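Local coordinates for HOBA (Helicobacter pylori, PDB 2UVP), which is required for the initiation of DNA replication and increases the binding of the initiator DnaA to the oriC region, at residues Leu68-Ser73 / Lys164-Phe169. Sequence-based numbering, arbitrary orientation.
Sequences LNYILS and KLLQLF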
loop_
_atom_site.group_PDB
_atom_site.type_symbol
_atom_site.label_atom_id
_atom_site.label_comp_id
_atom_site.label_asym_id
_atom_site.label_seq_id
_atom_site.Cartn_x
_atom_site.Cartn_y
_atom_site.Cartn_z
ATOM N N LEU A 68 -4.520 -5.998 11.478
ATOM C CA LEU A 68 -3.570 -4.877 11.595
ATOM C C LEU A 68 -4.263 -3.588 11.115
ATOM O O LEU A 68 -4.277 -2.579 11.811
ATOM C CB LEU A 68 -2.327 -5.156 10.735
ATOM C CG LEU A 68 -0.949 -4.580 11.096
ATOM C CD1 LEU A 68 -0.055 -4.510 9.871
ATOM C CD2 LEU A 68 -0.901 -3.313 11.901
ATOM N N ASN A 69 -4.856 -3.644 9.923
ATOM C CA ASN A 69 -5.589 -2.515 9.355
ATOM C C ASN A 69 -6.709 -2.050 10.292
ATOM O O ASN A 69 -6.877 -0.839 10.540
ATOM C CB ASN A 69 -6.116 -2.956 7.979
ATOM C CG ASN A 69 -6.797 -1.846 7.202
ATOM O OD1 ASN A 69 -7.481 -0.999 7.756
ATOM N ND2 ASN A 69 -6.635 -1.885 5.871
ATOM N N TYR A 70 -7.444 -3.014 10.833
ATOM C CA TYR A 70 -8.529 -2.728 11.779
ATOM C C TYR A 70 -8.008 -1.993 13.012
ATOM O O TYR A 70 -8.611 -1.017 13.442
ATOM C CB TYR A 70 -9.149 -4.044 12.200
ATOM C CG TYR A 70 -10.376 -3.904 13.081
ATOM C CD1 TYR A 70 -11.628 -3.682 12.532
ATOM C CD2 TYR A 70 -10.267 -4.032 14.472
ATOM C CE1 TYR A 70 -12.770 -3.578 13.353
ATOM C CE2 TYR A 70 -11.398 -3.928 15.303
ATOM C CZ TYR A 70 -12.641 -3.712 14.730
ATOM O OH TYR A 70 -13.789 -3.613 15.497
ATOM N N ILE A 71 -6.888 -2.445 13.558
ATOM C CA ILE A 71 -6.315 -1.775 14.746
ATOM C C ILE A 71 -5.985 -0.307 14.435
ATOM O O ILE A 71 -6.370 0.611 15.163
ATOM C CB ILE A 71 -5.086 -2.550 15.254
ATOM C CG1 ILE A 71 -5.534 -3.890 15.872
ATOM C CG2 ILE A 71 -4.287 -1.723 16.275
ATOM C CD1 ILE A 71 -4.371 -4.847 16.150
ATOM N N LEU A 72 -5.250 -0.094 13.349
ATOM C CA LEU A 72 -4.844 1.251 12.972
ATOM C C LEU A 72 -6.042 2.171 12.728
ATOM O O LEU A 72 -6.071 3.300 13.220
ATOM C CB LEU A 72 -3.961 1.194 11.726
ATOM C CG LEU A 72 -2.475 0.810 11.827
ATOM C CD1 LEU A 72 -2.061 0.061 13.059
ATOM C CD2 LEU A 72 -2.087 0.030 10.563
ATOM N N SER A 73 -7.042 1.696 11.989
ATOM C CA SER A 73 -8.161 2.572 11.649
ATOM C C SER A 73 -9.077 2.816 12.827
ATOM O O SER A 73 -9.694 3.878 12.911
ATOM C CB SER A 73 -8.997 2.057 10.462
ATOM O OG SER A 73 -9.511 0.776 10.711
ATOM N N LYS A 164 -13.178 -13.314 17.852
ATOM C CA LYS A 164 -12.478 -13.113 19.116
ATOM C C LYS A 164 -11.473 -11.983 19.002
ATOM O O LYS A 164 -11.296 -11.192 19.927
ATOM C CB LYS A 164 -11.782 -14.415 19.543
ATOM C CG LYS A 164 -12.801 -15.518 19.877
ATOM C CD LYS A 164 -12.140 -16.801 20.471
ATOM C CE LYS A 164 -13.269 -17.838 20.691
ATOM N NZ LYS A 164 -12.756 -19.130 21.194
ATOM N N LEU A 165 -10.832 -11.883 17.843
ATOM C CA LEU A 165 -9.913 -10.763 17.624
ATOM C C LEU A 165 -10.644 -9.412 17.748
ATOM O O LEU A 165 -10.169 -8.515 18.432
ATOM C CB LEU A 165 -9.193 -10.898 16.280
ATOM C CG LEU A 165 -8.163 -12.043 16.190
ATOM C CD1 LEU A 165 -7.669 -12.192 14.763
ATOM C CD2 LEU A 165 -6.983 -11.798 17.154
ATOM N N LEU A 166 -11.785 -9.277 17.078
ATOM C CA LEU A 166 -12.601 -8.059 17.193
ATOM C C LEU A 166 -12.982 -7.797 18.645
ATOM O O LEU A 166 -12.951 -6.659 19.126
ATOM C CB LEU A 166 -13.867 -8.161 16.334
ATOM C CG LEU A 166 -13.671 -8.297 14.830
ATOM C CD1 LEU A 166 -15.033 -8.239 14.181
ATOM C CD2 LEU A 166 -12.794 -7.172 14.302
ATOM N N GLN A 167 -13.372 -8.867 19.328
ATOM C CA GLN A 167 -13.892 -8.739 20.672
ATOM C C GLN A 167 -12.772 -8.259 21.617
ATOM O O GLN A 167 -12.980 -7.367 22.461
ATOM C CB GLN A 167 -14.464 -10.076 21.115
ATOM C CG GLN A 167 -15.228 -9.943 22.415
ATOM C CD GLN A 167 -15.730 -11.282 22.924
ATOM O OE1 GLN A 167 -15.787 -12.265 22.182
ATOM N NE2 GLN A 167 -16.029 -11.335 24.223
ATOM N N LEU A 168 -11.577 -8.821 21.451
ATOM C CA LEU A 168 -10.432 -8.383 22.279
ATOM C C LEU A 168 -10.034 -6.943 21.958
ATOM O O LEU A 168 -9.677 -6.171 22.855
ATOM C CB LEU A 168 -9.233 -9.301 22.082
ATOM C CG LEU A 168 -9.424 -10.719 22.651
ATOM C CD1 LEU A 168 -8.350 -11.606 22.048
ATOM C CD2 LEU A 168 -9.419 -10.729 24.228
ATOM N N PHE A 169 -10.074 -6.574 20.678
ATOM C CA PHE A 169 -9.792 -5.186 20.369
ATOM C C PHE A 169 -10.779 -4.252 21.037
ATOM O O PHE A 169 -10.413 -3.225 21.605
ATOM C CB PHE A 169 -9.808 -4.889 18.863
ATOM C CG PHE A 169 -9.525 -3.452 18.599
ATOM C CD1 PHE A 169 -8.211 -3.008 18.600
ATOM C CD2 PHE A 169 -10.566 -2.528 18.468
ATOM C CE1 PHE A 169 -7.911 -1.638 18.420
ATOM C CE2 PHE A 169 -10.289 -1.148 18.294
ATOM C CZ PHE A 169 -8.945 -0.714 18.271
#
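Y70 and F169 meet in an offset edge-to-face stack that bridges two helices too widely spaced for their backbones to touch: the axes of 68-73 and 164-169 stay 11.3 Å apart and run nearly parallel, crossing at -22°. In both residues CG lies anti to the backbone N (chi1 -175° in Y70), which extends each ring toward the opposite helix. Y70 presents its edge to the face of F169, with the planes at 79° and the centroids 5.3 Å apart; the closest carbons are Y70 CE2 and F169 CD2, at 3.6 Å. Over one face of the Y70 ring L166 sends its CD2 methyl in a CH-pi contact, 3.6 Å from the ring centroid and displaced toward the hydroxyl end, with Y70 CZ 3.5 Å from L166 CD2. I71, next to Y70 on helix 65-75, reaches F169 obliquely through its CG1 methylene, 3.9 Å from F169 CD1, while its side chain also packs on V58 of the central parallel sheet. Helix 161-180 is thereby joined to helix 65-75, which itself lies against the sheet of this SIS-like alpha/beta fold. F169 further touches F67, N74 and L75 of helix 65-75. The Y70 hydroxyl hydrogen-bonds to an acidic side chain of a neighbouring subunit and only weakly to K170 NZ, and an aromatic side chain of that subunit meets the Y70 ring edge-to-face. With no hydrogen bond between the two segments, their contact rests on apolar, CH-pi and edge-to-face packing, where dispersion and ring electrostatics probably dominate; Y70, bonded through its hydroxyl to the other chain, belongs to both contacts.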